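Local coordinates for protein alpha-fucosidase (Bifidobacterium bifidum, PDB 2EAE) that cleaves alpha-1,2-linked L-fucose from the ends of glycans by hydrolysis, an activity of the catalytic domain described here, at residues Thr412-Asp417 with His760-Ile765. The protein carries 1 engineered substitution. Sequence-based numbering, arbitrary orientation.
Sequences TPWGSD and HAPFQI. With FUL (beta-L-fucopyranose), chain D; GLC (alpha-D-glucopyranose), chain B; GAL (beta-D-galactopyranose), chain C.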
loop_
_atom_site.group_PDB
_atom_site.type_symbol
_atom_site.label_atom_id
_atom_site.label_comp_id
_atom_site.label_asym_id
_atom_site.label_seq_id
_atom_site.Cartn_x
_atom_site.Cartn_y
_atom_site.Cartn_z
ATOM N N THR A 412 -8.834 3.421 -17.621
ATOM C CA THR A 412 -7.823 3.294 -16.584
ATOM C C THR A 412 -7.843 1.872 -16.029
ATOM O O THR A 412 -8.908 1.350 -15.635
ATOM C CB THR A 412 -8.034 4.346 -15.494
ATOM O OG1 THR A 412 -7.829 5.641 -16.069
ATOM C CG2 THR A 412 -7.045 4.183 -14.342
ATOM N N PRO A 413 -6.665 1.228 -15.995
ATOM C CA PRO A 413 -6.638 -0.185 -15.615
ATOM C C PRO A 413 -7.118 -0.369 -14.155
ATOM O O PRO A 413 -6.588 0.245 -13.230
ATOM C CB PRO A 413 -5.171 -0.576 -15.763
ATOM C CG PRO A 413 -4.415 0.654 -15.876
ATOM C CD PRO A 413 -5.322 1.775 -16.253
ATOM N N TRP A 414 -8.156 -1.175 -13.999
ATOM C CA TRP A 414 -8.772 -1.426 -12.697
ATOM C C TRP A 414 -9.152 -0.153 -11.982
ATOM O O TRP A 414 -9.226 -0.097 -10.733
ATOM C CB TRP A 414 -7.863 -2.296 -11.826
ATOM C CG TRP A 414 -7.476 -3.531 -12.486
ATOM C CD1 TRP A 414 -8.263 -4.603 -12.720
ATOM C CD2 TRP A 414 -6.192 -3.839 -13.031
ATOM N NE1 TRP A 414 -7.558 -5.565 -13.389
ATOM C CE2 TRP A 414 -6.273 -5.130 -13.569
ATOM C CE3 TRP A 414 -4.952 -3.161 -13.059
ATOM C CZ2 TRP A 414 -5.181 -5.757 -14.183
ATOM C CZ3 TRP A 414 -3.868 -3.783 -13.655
ATOM C CH2 TRP A 414 -3.982 -5.067 -14.209
ATOM N N GLY A 415 -9.380 0.889 -12.777
ATOM C CA GLY A 415 -9.816 2.173 -12.300
ATOM C C GLY A 415 -8.836 2.893 -11.414
ATOM O O GLY A 415 -9.188 3.901 -10.773
ATOM N N SER A 416 -7.589 2.410 -11.394
ATOM C CA SER A 416 -6.613 2.841 -10.395
ATOM C C SER A 416 -7.272 2.966 -9.014
ATOM O O SER A 416 -7.085 3.978 -8.338
ATOM C CB SER A 416 -5.985 4.165 -10.809
ATOM O OG SER A 416 -4.895 4.525 -9.961
ATOM N N ASP A 417 -8.034 1.940 -8.626
ATOM C CA ASP A 417 -8.946 1.995 -7.488
ATOM C C ASP A 417 -8.311 1.548 -6.169
ATOM O O ASP A 417 -7.112 1.573 -6.023
ATOM C CB ASP A 417 -10.256 1.209 -7.777
ATOM C CG ASP A 417 -10.051 -0.327 -7.953
ATOM O OD1 ASP A 417 -8.953 -0.866 -7.666
ATOM O OD2 ASP A 417 -11.017 -1.016 -8.380
ATOM N N HIS A 760 2.681 -4.702 -13.687
ATOM C CA HIS A 760 1.877 -5.917 -13.731
ATOM C C HIS A 760 2.110 -6.842 -14.943
ATOM O O HIS A 760 2.199 -8.045 -14.744
ATOM C CB HIS A 760 0.394 -5.487 -13.626
ATOM C CG HIS A 760 -0.599 -6.623 -13.551
ATOM N ND1 HIS A 760 -1.026 -7.321 -14.663
ATOM C CD2 HIS A 760 -1.331 -7.092 -12.512
ATOM C CE1 HIS A 760 -1.940 -8.203 -14.303
ATOM N NE2 HIS A 760 -2.144 -8.085 -13.001
ATOM N N ALA A 761 2.176 -6.349 -16.195
ATOM C CA ALA A 761 1.991 -4.929 -16.592
ATOM C C ALA A 761 0.507 -4.614 -16.694
ATOM O O ALA A 761 -0.301 -5.537 -16.821
ATOM C CB ALA A 761 2.645 -4.682 -17.956
ATOM N N PRO A 762 0.141 -3.308 -16.695
ATOM C CA PRO A 762 0.996 -2.110 -16.668
ATOM C C PRO A 762 1.411 -1.640 -15.260
ATOM O O PRO A 762 1.368 -2.424 -14.317
ATOM C CB PRO A 762 0.083 -1.061 -17.276
ATOM C CG PRO A 762 -1.286 -1.447 -16.746
ATOM C CD PRO A 762 -1.297 -2.961 -16.777
ATOM N N PHE A 763 1.846 -0.398 -15.136
ATOM C CA PHE A 763 2.311 0.163 -13.844
ATOM C C PHE A 763 1.256 -0.067 -12.739
ATOM O O PHE A 763 0.067 0.199 -12.932
ATOM C CB PHE A 763 2.626 1.664 -13.992
ATOM C CG PHE A 763 2.598 2.447 -12.691
ATOM C CD1 PHE A 763 3.366 2.037 -11.585
ATOM C CD2 PHE A 763 1.867 3.615 -12.594
ATOM C CE1 PHE A 763 3.349 2.793 -10.380
ATOM C CE2 PHE A 763 1.830 4.379 -11.382
ATOM C CZ PHE A 763 2.584 3.966 -10.291
ATOM N N GLN A 764 1.709 -0.612 -11.611
ATOM C CA GLN A 764 0.852 -0.813 -10.429
ATOM C C GLN A 764 1.823 -0.628 -9.278
ATOM O O GLN A 764 2.856 -1.288 -9.235
ATOM C CB GLN A 764 0.295 -2.245 -10.392
ATOM C CG GLN A 764 -0.724 -2.580 -11.488
ATOM C CD GLN A 764 -2.044 -1.897 -11.256
ATOM O OE1 GLN A 764 -2.341 -0.843 -11.851
ATOM N NE2 GLN A 764 -2.830 -2.455 -10.351
ATOM N N ILE A 765 1.458 0.197 -8.313
ATOM C CA ILE A 765 2.441 0.660 -7.312
ATOM C C ILE A 765 2.669 -0.352 -6.187
ATOM O O ILE A 765 3.683 -0.278 -5.533
ATOM C CB ILE A 765 2.056 2.031 -6.728
ATOM C CG1 ILE A 765 3.300 2.775 -6.162
ATOM C CG2 ILE A 765 0.914 1.875 -5.721
ATOM C CD1 ILE A 765 2.969 4.233 -5.752
HETATM C C1 FUL D . -6.412 -8.372 -8.604
HETATM C C2 FUL D . -5.267 -9.159 -9.274
HETATM O O2 FUL D . -5.715 -10.503 -9.564
HETATM C C3 FUL D . -4.711 -8.505 -10.560
HETATM O O3 FUL D . -3.419 -9.078 -10.866
HETATM C C4 FUL D . -4.547 -6.993 -10.392
HETATM O O4 FUL D . -3.531 -6.831 -9.396
HETATM C C5 FUL D . -5.857 -6.376 -9.901
HETATM C C6 FUL D . -5.759 -4.871 -9.647
HETATM O O5 FUL D . -6.225 -6.963 -8.660
HETATM O O1 FUL D . -6.527 -8.658 -7.195
HETATM C C1 GLC B . -7.677 -10.047 -17.621
HETATM C C2 GLC B . -8.651 -8.861 -17.519
HETATM C C3 GLC B . -8.552 -8.088 -16.215
HETATM C C4 GLC B . -8.473 -9.047 -15.042
HETATM C C5 GLC B . -7.174 -9.819 -15.221
HETATM C C6 GLC B . -6.938 -10.757 -14.050
HETATM O O1 GLC B . -6.499 -9.697 -18.317
HETATM O O2 GLC B . -8.463 -7.914 -18.545
HETATM O O3 GLC B . -9.716 -7.315 -16.149
HETATM O O4 GLC B . -8.464 -8.340 -13.816
HETATM O O5 GLC B . -7.280 -10.630 -16.379
HETATM O O6 GLC B . -7.817 -11.852 -14.230
HETATM C C1 GAL C . -9.560 -8.532 -12.947
HETATM C C2 GAL C . -9.096 -8.365 -11.491
HETATM C C3 GAL C . -10.291 -8.430 -10.527
HETATM C C4 GAL C . -11.343 -7.399 -10.976
HETATM C C5 GAL C . -11.733 -7.665 -12.437
HETATM C C6 GAL C . -12.660 -6.573 -12.928
HETATM O O2 GAL C . -8.083 -9.282 -11.150
HETATM O O3 GAL C . -9.813 -8.104 -9.245
HETATM O O4 GAL C . -10.801 -6.105 -10.862
HETATM O O5 GAL C . -10.566 -7.598 -13.236
HETATM O O6 GAL C . -13.202 -6.983 -14.176
#
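The outer corner of the W414 indole, CH2, stands over the centre of the H760 imidazole face, 3.7 Å from NE2 of H760, an edge-to-face pair with planes at 53°. With CG anti to the backbone N (chi1 -176°), H760 turns that face to the indole while NE2 donates a 2.7 Å hydrogen bond to O3 of the beta-L-fucose. Tryptophan suits its place by serving both products: the fucose methyl C6 rests over one face, 3.6 Å from CD2 of W414, whose NE1 gives a nearly straight bond (164°) to O4 of the glucose at 3.0 Å. Replacing the indole by an alanine methyl is likely to leave the fucose methyl without its apolar platform, the glucose without this donor and the imidazole face without its packed edge. Both loops line the fucose pocket of the family 95 catalytic domain, an (alpha/alpha)6 barrel, where H678, R677 and W722 also bind the sugar. Farther along the six-membered ring, the bent Q764 side chain crosses at about a right angle, its CD 3.6 Å from CZ3 of W414. On the side away from the fucose, P413 and P762 pack ring against ring (CG to CG 3.9 Å), and CD of P762 touches CZ3 of W414 at 4.1 Å. The H760-A761 and A761-P762 peptides are both cis, the second eased by proline, the first unusual, and ND1 of H760 donates to O of A761 at 2.9 Å, restraining the imidazole. Backbone bonds from G415 N to T412 O and S416 N to P413 O position W414, glycine suiting the positive phi at G415.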